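Local structure of peptidyl tryptophan dihydroxylase (7CTQ) at residues A[41-46]-A[187-192]; A[91-96]-A[191-196]. The protein probably uses its bound FAD to dihydroxylate a peptidyl tryptophan, a flavoprotein monooxygenase step in tryptophylquinone cofactor biogenesis. All blocks are in the same frame, centred on the assembly; numbering follows the deposited sequence. Where two conformers were deposited one is given.

Interaction 1: residues A[41-46]-A[187-192]; sequences AAVEGV and ARLEDG. With FAD (flavin-adenine dinucleotide), chain C.
V43 meets A187 and L189 where strand 43-46, part of the flavin-binding wall of this FAD-dependent monooxygenase, backs onto the end of strand 182-188; both strands belong to the same large mixed sheet. Just before it, A42 shares a backbone hydrogen bond with R91. V43 then splits its two methyls between the two partners. V43 CG1, held opposite the carbonyl carbon by a chi1 of -48°, lies 3.7 Å from L189 CD1, and the two side chains run past one another in opposing directions. V43 CG2 sits between the backbone N and the carbonyl carbon and touches A187 CB at 3.7 Å. Contact between the segments is thus purely apolar and buried, and Y195 of strand 193-201 packs against V43 as well.

E44 turns the other way, to the cofactor. Its extended chain lies over one face of the isoalloxazine, with E44 CG 3.4 Å from FAD C4X, and carries the carboxylate on to the ribityl chain. There FAD O2' donates to E44 OE1 at 2.8 Å, while OE2 forms a salt bridge with R91. G45 reads the pyrimidine edge with its backbone: FAD N3 donates to G45 O at 2.8 Å in a fairly straight bond (163°), and G45 N reaches FAD O4 at 2.8 Å along a more bent path (136°). V46 continues the strand, its side chain on F87 and L89 of the neighbouring strand 87-90.

Behind V43, A187 is still in sheet pairing with Y195, and L189, which also rests on L88, opens a type I turn closed by G192 N bonding to L189 O at 3.0 Å.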
loop_
_atom_site.group_PDB
_atom_site.type_symbol
_atom_site.label_atom_id
_atom_site.label_comp_id
_atom_site.label_asym_id
_atom_site.label_seq_id
_atom_site.Cartn_x
_atom_site.Cartn_y
_atom_site.Cartn_z
ATOM N N ALA A 41 7.612 -12.797 -14.214
ATOM C CA ALA A 41 6.177 -12.993 -14.378
ATOM C C ALA A 41 5.530 -13.130 -13.004
ATOM O O ALA A 41 5.748 -14.124 -12.305
ATOM C CB ALA A 41 5.917 -14.227 -15.237
ATOM N N ALA A 42 4.751 -12.131 -12.603
ATOM C CA ALA A 42 4.003 -12.186 -11.356
ATOM C C ALA A 42 2.547 -11.874 -11.646
ATOM O O ALA A 42 2.252 -10.890 -12.330
ATOM C CB ALA A 42 4.557 -11.198 -10.328
ATOM N N VAL A 43 1.640 -12.705 -11.143
ATOM C CA VAL A 43 0.215 -12.414 -11.209
ATOM C C VAL A 43 -0.334 -12.367 -9.794
ATOM O O VAL A 43 -0.018 -13.223 -8.959
ATOM C CB VAL A 43 -0.560 -13.417 -12.085
ATOM C CG1 VAL A 43 0.161 -13.603 -13.406
ATOM C CG2 VAL A 43 -0.805 -14.748 -11.363
ATOM N N GLU A 44 -1.142 -11.350 -9.530
ATOM C CA GLU A 44 -1.637 -11.045 -8.206
ATOM C C GLU A 44 -3.152 -11.125 -8.207
ATOM O O GLU A 44 -3.797 -11.010 -9.251
ATOM C CB GLU A 44 -1.173 -9.652 -7.771
ATOM C CG GLU A 44 0.299 -9.598 -7.400
ATOM C CD GLU A 44 0.871 -8.196 -7.421
ATOM O OE1 GLU A 44 2.048 -8.033 -7.028
ATOM O OE2 GLU A 44 0.155 -7.259 -7.837
ATOM N N GLY A 45 -3.714 -11.349 -7.021
ATOM C CA GLY A 45 -5.152 -11.294 -6.840
ATOM C C GLY A 45 -5.580 -9.869 -6.539
ATOM O O GLY A 45 -5.000 -9.207 -5.674
ATOM N N VAL A 46 -6.587 -9.394 -7.270
ATOM C CA VAL A 46 -7.108 -8.047 -7.080
ATOM C C VAL A 46 -8.604 -8.128 -6.814
ATOM O O VAL A 46 -9.306 -8.993 -7.346
ATOM C CB VAL A 46 -6.811 -7.126 -8.289
ATOM C CG1 VAL A 46 -5.320 -6.789 -8.349
ATOM C CG2 VAL A 46 -7.284 -7.766 -9.598
ATOM N N ALA A 187 -2.302 -19.517 -8.977
ATOM C CA ALA A 187 -3.126 -19.046 -10.080
ATOM C C ALA A 187 -2.702 -19.710 -11.383
ATOM O O ALA A 187 -1.532 -20.049 -11.584
ATOM C CB ALA A 187 -3.045 -17.526 -10.229
ATOM N N ARG A 188 -3.670 -19.861 -12.281
ATOM C CA ARG A 188 -3.430 -20.396 -13.614
ATOM C C ARG A 188 -4.143 -19.494 -14.609
ATOM O O ARG A 188 -5.372 -19.388 -14.578
ATOM C CB ARG A 188 -3.930 -21.838 -13.717
ATOM C CG ARG A 188 -3.655 -22.509 -15.035
ATOM C CD ARG A 188 -4.496 -23.753 -15.153
ATOM N NE ARG A 188 -4.128 -24.528 -16.331
ATOM C CZ ARG A 188 -4.722 -25.659 -16.688
ATOM N NH1 ARG A 188 -5.717 -26.140 -15.948
ATOM N NH2 ARG A 188 -4.323 -26.308 -17.778
ATOM N N LEU A 189 -3.377 -18.824 -15.465
ATOM C CA LEU A 189 -3.964 -17.891 -16.408
ATOM C C LEU A 189 -4.584 -18.646 -17.583
ATOM O O LEU A 189 -4.380 -19.853 -17.765
ATOM C CB LEU A 189 -2.919 -16.895 -16.902
ATOM C CG LEU A 189 -2.341 -15.938 -15.860
ATOM C CD1 LEU A 189 -1.088 -15.277 -16.405
ATOM C CD2 LEU A 189 -3.369 -14.896 -15.492
ATOM N N GLU A 190 -5.355 -17.913 -18.390
ATOM C CA GLU A 190 -6.035 -18.532 -19.524
ATOM C C GLU A 190 -5.036 -19.030 -20.558
ATOM O O GLU A 190 -5.226 -20.103 -21.139
ATOM C CB GLU A 190 -7.015 -17.546 -20.153
ATOM C CG GLU A 190 -7.829 -18.133 -21.287
ATOM C CD GLU A 190 -9.306 -17.857 -21.132
ATOM O OE1 GLU A 190 -10.073 -18.825 -20.944
ATOM O OE2 GLU A 190 -9.697 -16.672 -21.185
ATOM N N ASP A 191 -3.962 -18.274 -20.787
ATOM C CA ASP A 191 -2.886 -18.674 -21.685
ATOM C C ASP A 191 -1.975 -19.748 -21.085
ATOM O O ASP A 191 -0.920 -20.038 -21.661
ATOM C CB ASP A 191 -2.060 -17.445 -22.107
ATOM C CG ASP A 191 -1.161 -16.917 -20.990
ATOM O OD1 ASP A 191 -1.411 -17.233 -19.808
ATOM O OD2 ASP A 191 -0.201 -16.174 -21.294
ATOM N N GLY A 192 -2.343 -20.330 -19.941
ATOM C CA GLY A 192 -1.624 -21.451 -19.378
ATOM C C GLY A 192 -0.481 -21.109 -18.444
ATOM O O GLY A 192 0.111 -22.029 -17.865
HETATM P PA FAD C . 6.128 -1.625 -7.594
HETATM O O1A FAD C . 4.808 -2.054 -8.103
HETATM O O2A FAD C . 7.012 -2.785 -7.158
HETATM O O5B FAD C . 6.788 -0.676 -8.645
HETATM C C5B FAD C . 8.205 -0.415 -8.638
HETATM C C4B FAD C . 8.602 -0.169 -10.069
HETATM O O4B FAD C . 9.960 0.326 -10.105
HETATM C C3B FAD C . 8.561 -1.391 -10.992
HETATM O O3B FAD C . 8.078 -1.018 -12.281
HETATM C C2B FAD C . 10.023 -1.855 -11.015
HETATM O O2B FAD C . 10.390 -2.507 -12.229
HETATM C C1B FAD C . 10.747 -0.512 -10.924
HETATM N N9A FAD C . 12.110 -0.531 -10.410
HETATM C C8A FAD C . 12.641 -1.286 -9.404
HETATM N N7A FAD C . 13.910 -1.064 -9.165
HETATM C C5A FAD C . 14.245 -0.111 -10.110
HETATM C C6A FAD C . 15.456 0.544 -10.416
HETATM N N6A FAD C . 16.601 0.330 -9.769
HETATM N N1A FAD C . 15.452 1.456 -11.424
HETATM C C2A FAD C . 14.310 1.679 -12.078
HETATM N N3A FAD C . 13.113 1.116 -11.875
HETATM C C4A FAD C . 13.144 0.230 -10.875
HETATM N N1 FAD C . -0.815 -6.669 -4.188
HETATM C C2 FAD C . -2.086 -6.943 -4.610
HETATM O O2 FAD C . -2.898 -6.047 -4.848
HETATM N N3 FAD C . -2.481 -8.252 -4.790
HETATM C C4 FAD C . -1.700 -9.371 -4.586
HETATM O O4 FAD C . -2.160 -10.493 -4.793
HETATM C C4X FAD C . -0.354 -9.075 -4.136
HETATM N N5 FAD C . 0.452 -10.079 -3.910
HETATM C C5X FAD C . 1.738 -9.797 -3.479
HETATM C C6 FAD C . 2.610 -10.857 -3.225
HETATM C C7 FAD C . 3.906 -10.627 -2.775
HETATM C C7M FAD C . 4.821 -11.794 -2.515
HETATM C C8 FAD C . 4.343 -9.309 -2.569
HETATM C C8M FAD C . 5.743 -9.024 -2.092
HETATM C C9 FAD C . 3.479 -8.250 -2.825
HETATM C C9A FAD C . 2.183 -8.483 -3.270
HETATM N N10 FAD C . 1.288 -7.429 -3.543
HETATM C C10 FAD C . -0.001 -7.691 -3.963
HETATM C "C1'" FAD C . 1.685 -6.041 -3.299
HETATM C "C2'" FAD C . 1.986 -5.245 -4.559
HETATM O "O2'" FAD C . 2.900 -5.939 -5.408
HETATM C "C3'" FAD C . 2.587 -3.905 -4.140
HETATM O "O3'" FAD C . 1.772 -3.373 -3.101
HETATM C "C4'" FAD C . 2.700 -2.854 -5.239
HETATM O "O4'" FAD C . 3.157 -3.431 -6.466
HETATM C "C5'" FAD C . 3.615 -1.730 -4.816
HETATM O "O5'" FAD C . 3.532 -0.681 -5.791
HETATM P P FAD C . 4.731 0.284 -6.035
HETATM O O1P FAD C . 5.011 0.994 -4.702
HETATM O O2P FAD C . 4.476 1.153 -7.217
HETATM O O3P FAD C . 5.942 -0.703 -6.316
#

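Interaction 2: residues A[91-96]-A[191-196]. With FAD (flavin-adenine dinucleotide), chain C.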
loop_
_atom_site.group_PDB
_atom_site.type_symbol
_atom_site.label_atom_id
_atom_site.label_comp_id
_atom_site.label_asym_id
_atom_site.label_seq_id
_atom_site.Cartn_x
_atom_site.Cartn_y
_atom_site.Cartn_z
ATOM N N ARG A 91 1.066 -8.656 -13.744
ATOM C CA ARG A 91 1.931 -7.499 -13.561
ATOM C C ARG A 91 2.803 -7.225 -14.774
ATOM O O ARG A 91 3.225 -6.080 -14.971
ATOM C CB ARG A 91 2.802 -7.697 -12.319
ATOM C CG ARG A 91 2.004 -7.731 -11.024
ATOM C CD ARG A 91 1.189 -6.460 -10.871
ATOM N NE ARG A 91 2.031 -5.270 -10.938
ATOM C CZ ARG A 91 2.515 -4.644 -9.869
ATOM N NH1 ARG A 91 2.229 -5.095 -8.656
ATOM N NH2 ARG A 91 3.281 -3.567 -10.012
ATOM N N GLN A 92 3.085 -8.245 -15.588
ATOM C CA GLN A 92 3.775 -8.016 -16.854
ATOM C C GLN A 92 2.965 -7.080 -17.745
ATOM O O GLN A 92 3.444 -6.012 -18.147
ATOM C CB GLN A 92 4.035 -9.346 -17.564
ATOM C CG GLN A 92 4.564 -10.460 -16.670
ATOM C CD GLN A 92 4.474 -11.828 -17.333
ATOM O OE1 GLN A 92 3.729 -12.702 -16.883
ATOM N NE2 GLN A 92 5.230 -12.015 -18.410
ATOM N N ARG A 93 1.723 -7.474 -18.065
ATOM C CA ARG A 93 0.829 -6.594 -18.815
ATOM C C ARG A 93 0.644 -5.265 -18.099
ATOM O O ARG A 93 0.716 -4.201 -18.725
ATOM C CB ARG A 93 -0.535 -7.252 -19.029
ATOM C CG ARG A 93 -0.781 -7.912 -20.392
ATOM C CD ARG A 93 0.227 -9.022 -20.607
ATOM N NE ARG A 93 -0.211 -10.099 -21.485
ATOM C CZ ARG A 93 0.545 -10.636 -22.435
ATOM N NH1 ARG A 93 1.779 -10.191 -22.642
ATOM N NH2 ARG A 93 0.066 -11.621 -23.179
ATOM N N PHE A 94 0.428 -5.311 -16.782
ATOM C CA PHE A 94 0.069 -4.118 -16.017
ATOM C C PHE A 94 1.145 -3.039 -16.109
ATOM O O PHE A 94 0.870 -1.900 -16.504
ATOM C CB PHE A 94 -0.183 -4.510 -14.563
ATOM C CG PHE A 94 -0.887 -3.461 -13.765
ATOM C CD1 PHE A 94 -2.155 -3.030 -14.123
ATOM C CD2 PHE A 94 -0.291 -2.911 -12.647
ATOM C CE1 PHE A 94 -2.811 -2.067 -13.378
ATOM C CE2 PHE A 94 -0.942 -1.944 -11.899
ATOM C CZ PHE A 94 -2.201 -1.524 -12.265
ATOM N N ASP A 95 2.381 -3.381 -15.738
ATOM C CA ASP A 95 3.434 -2.368 -15.668
ATOM C C ASP A 95 3.770 -1.822 -17.050
ATOM O O ASP A 95 3.988 -0.616 -17.211
ATOM C CB ASP A 95 4.683 -2.939 -14.993
ATOM C CG ASP A 95 4.366 -3.666 -13.693
ATOM O OD1 ASP A 95 3.378 -3.287 -13.024
ATOM O OD2 ASP A 95 5.100 -4.615 -13.342
ATOM N N ARG A 96 3.827 -2.696 -18.058
ATOM C CA ARG A 96 3.990 -2.224 -19.428
ATOM C C ARG A 96 2.825 -1.336 -19.835
ATOM O O ARG A 96 3.002 -0.361 -20.573
ATOM C CB ARG A 96 4.130 -3.412 -20.382
ATOM C CG ARG A 96 5.511 -4.067 -20.402
ATOM C CD ARG A 96 5.637 -5.068 -21.559
ATOM N NE ARG A 96 5.252 -6.431 -21.182
ATOM C CZ ARG A 96 4.176 -7.066 -21.644
ATOM N NH1 ARG A 96 3.364 -6.468 -22.508
ATOM N NH2 ARG A 96 3.908 -8.305 -21.242
ATOM N N ASP A 191 -3.962 -18.274 -20.787
ATOM C CA ASP A 191 -2.886 -18.674 -21.685
ATOM C C ASP A 191 -1.975 -19.748 -21.085
ATOM O O ASP A 191 -0.920 -20.038 -21.661
ATOM C CB ASP A 191 -2.060 -17.445 -22.107
ATOM C CG ASP A 191 -1.161 -16.917 -20.990
ATOM O OD1 ASP A 191 -1.411 -17.233 -19.808
ATOM O OD2 ASP A 191 -0.201 -16.174 -21.294
ATOM N N GLY A 192 -2.343 -20.330 -19.941
ATOM C CA GLY A 192 -1.624 -21.451 -19.378
ATOM C C GLY A 192 -0.481 -21.109 -18.444
ATOM O O GLY A 192 0.111 -22.029 -17.865
ATOM N N ARG A 193 -0.136 -19.832 -18.287
ATOM C CA ARG A 193 0.888 -19.454 -17.317
ATOM C C ARG A 193 0.424 -19.789 -15.905
ATOM O O ARG A 193 -0.734 -19.570 -15.546
ATOM C CB ARG A 193 1.218 -17.965 -17.430
ATOM C CG ARG A 193 2.166 -17.633 -18.583
ATOM C CD ARG A 193 2.556 -16.160 -18.598
ATOM N NE ARG A 193 1.400 -15.283 -18.757
ATOM C CZ ARG A 193 1.482 -13.992 -19.066
ATOM N NH1 ARG A 193 2.667 -13.427 -19.253
ATOM N NH2 ARG A 193 0.378 -13.267 -19.190
ATOM N N CYS A 194 1.330 -20.350 -15.111
ATOM C CA CYS A 194 0.998 -20.841 -13.783
ATOM C C CYS A 194 1.884 -20.178 -12.741
ATOM O O CYS A 194 3.042 -19.828 -13.004
ATOM C CB CYS A 194 1.145 -22.353 -13.693
ATOM S SG CYS A 194 0.001 -23.226 -14.753
ATOM N N TYR A 195 1.319 -20.045 -11.541
ATOM C CA TYR A 195 1.868 -19.253 -10.450
ATOM C C TYR A 195 1.577 -19.977 -9.144
ATOM O O TYR A 195 0.451 -20.429 -8.922
ATOM C CB TYR A 195 1.237 -17.850 -10.450
ATOM C CG TYR A 195 1.767 -16.869 -9.420
ATOM C CD1 TYR A 195 2.613 -15.830 -9.795
ATOM C CD2 TYR A 195 1.391 -16.955 -8.086
ATOM C CE1 TYR A 195 3.086 -14.913 -8.862
ATOM C CE2 TYR A 195 1.865 -16.049 -7.148
ATOM C CZ TYR A 195 2.715 -15.037 -7.541
ATOM O OH TYR A 195 3.185 -14.141 -6.609
ATOM N N TRP A 196 2.589 -20.108 -8.290
ATOM C CA TRP A 196 2.365 -20.636 -6.948
ATOM C C TRP A 196 3.332 -19.943 -6.005
ATOM O O TRP A 196 4.535 -19.865 -6.283
ATOM C CB TRP A 196 2.552 -22.154 -6.900
ATOM C CG TRP A 196 2.422 -22.806 -5.540
ATOM C CD1 TRP A 196 1.292 -23.337 -4.988
ATOM C CD2 TRP A 196 3.477 -23.041 -4.597
ATOM N NE1 TRP A 196 1.575 -23.881 -3.751
ATOM C CE2 TRP A 196 2.914 -23.714 -3.496
ATOM C CE3 TRP A 196 4.845 -22.745 -4.581
ATOM C CZ2 TRP A 196 3.668 -24.092 -2.389
ATOM C CZ3 TRP A 196 5.590 -23.120 -3.478
ATOM C CH2 TRP A 196 5.005 -23.785 -2.406
HETATM P PA FAD C . 6.128 -1.625 -7.594
HETATM O O1A FAD C . 4.808 -2.054 -8.103
HETATM O O2A FAD C . 7.012 -2.785 -7.158
HETATM O O5B FAD C . 6.788 -0.676 -8.645
HETATM C C5B FAD C . 8.205 -0.415 -8.638
HETATM C C4B FAD C . 8.602 -0.169 -10.069
HETATM O O4B FAD C . 9.960 0.326 -10.105
HETATM C C3B FAD C . 8.561 -1.391 -10.992
HETATM O O3B FAD C . 8.078 -1.018 -12.281
HETATM C C2B FAD C . 10.023 -1.855 -11.015
HETATM O O2B FAD C . 10.390 -2.507 -12.229
HETATM C C1B FAD C . 10.747 -0.512 -10.924
HETATM N N9A FAD C . 12.110 -0.531 -10.410
HETATM C C8A FAD C . 12.641 -1.286 -9.404
HETATM N N7A FAD C . 13.910 -1.064 -9.165
HETATM C C5A FAD C . 14.245 -0.111 -10.110
HETATM C C6A FAD C . 15.456 0.544 -10.416
HETATM N N6A FAD C . 16.601 0.330 -9.769
HETATM N N1A FAD C . 15.452 1.456 -11.424
HETATM C C2A FAD C . 14.310 1.679 -12.078
HETATM N N3A FAD C . 13.113 1.116 -11.875
HETATM C C4A FAD C . 13.144 0.230 -10.875
HETATM N N1 FAD C . -0.815 -6.669 -4.188
HETATM C C2 FAD C . -2.086 -6.943 -4.610
HETATM O O2 FAD C . -2.898 -6.047 -4.848
HETATM N N3 FAD C . -2.481 -8.252 -4.790
HETATM C C4 FAD C . -1.700 -9.371 -4.586
HETATM O O4 FAD C . -2.160 -10.493 -4.793
HETATM C C4X FAD C . -0.354 -9.075 -4.136
HETATM N N5 FAD C . 0.452 -10.079 -3.910
HETATM C C5X FAD C . 1.738 -9.797 -3.479
HETATM C C6 FAD C . 2.610 -10.857 -3.225
HETATM C C7 FAD C . 3.906 -10.627 -2.775
HETATM C C7M FAD C . 4.821 -11.794 -2.515
HETATM C C8 FAD C . 4.343 -9.309 -2.569
HETATM C C8M FAD C . 5.743 -9.024 -2.092
HETATM C C9 FAD C . 3.479 -8.250 -2.825
HETATM C C9A FAD C . 2.183 -8.483 -3.270
HETATM N N10 FAD C . 1.288 -7.429 -3.543
HETATM C C10 FAD C . -0.001 -7.691 -3.963
HETATM C "C1'" FAD C . 1.685 -6.041 -3.299
HETATM C "C2'" FAD C . 1.986 -5.245 -4.559
HETATM O "O2'" FAD C . 2.900 -5.939 -5.408
HETATM C "C3'" FAD C . 2.587 -3.905 -4.140
HETATM O "O3'" FAD C . 1.772 -3.373 -3.101
HETATM C "C4'" FAD C . 2.700 -2.854 -5.239
HETATM O "O4'" FAD C . 3.157 -3.431 -6.466
HETATM C "C5'" FAD C . 3.615 -1.730 -4.816
HETATM O "O5'" FAD C . 3.532 -0.681 -5.791
HETATM P P FAD C . 4.731 0.284 -6.035
HETATM O O1P FAD C . 5.011 0.994 -4.702
HETATM O O2P FAD C . 4.476 1.153 -7.217
HETATM O O3P FAD C . 5.942 -0.703 -6.316
#
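One end of the Q92 side-chain amide stands over a face of the R193 guanidinium, at the NH1 end, with the two planes 59° apart. In turn R193 NH2 stands 3.8 Å above the plane of the R93 guanidinium, near its rim. These two like charges come within 4.0 Å (R93 NE to R193 NH2), a closeness probably eased by acidic neighbours: D90 forms a salt bridge with R193 NH2, and D191 OD2 lies 3.1 Å from R193 NE, well off the guanidinium plane.

R91 works through its edge. Bends at chi2 and chi3 (-57° and -56°) fold the chain so that D95 OD1, 3.0 Å from R91 NH2, and FAD O1A both lie in the guanidinium plane. R91 NH2 reaches FAD O1A at 2.9 Å, R91 NH1 reaches FAD O4' at 2.9 Å in a nearly straight bond, and NE also donates to D95 OD1. A leucine in place of R91 would probably leave the FAD phosphate, D95 and E44 without their shared positive mate.

On the strand side, D191 OD1 accepts from R193 N, an Asx turn leading into strand 193-201, while R91, at the start of helix 91-104, forms part of the FAD phosphate and ribityl site.

From the N terminus, the chain passes through 41-46, runs out through strands 67-76 and 79-83, and comes back along strand 87-90, antiparallel to 43-46, straight into helix 91-104. Interaction 1 closes the long excursion from 43-46 to the end of strand 182-188. Interaction 2 starts within that excursion and finishes just past it, at the head of strand 193-201, so the two loops overlap and cross; their second segments share D191 and G192. The hairpin of 182-188 and 193-201 therefore meets strand 43-46 mainly through the end of 182-188 and the turn after it, and helix 91-104 through the start of 193-201, bringing two FAD-contacting parts, a strand of the same sheet and a helix beside it, against one hairpin.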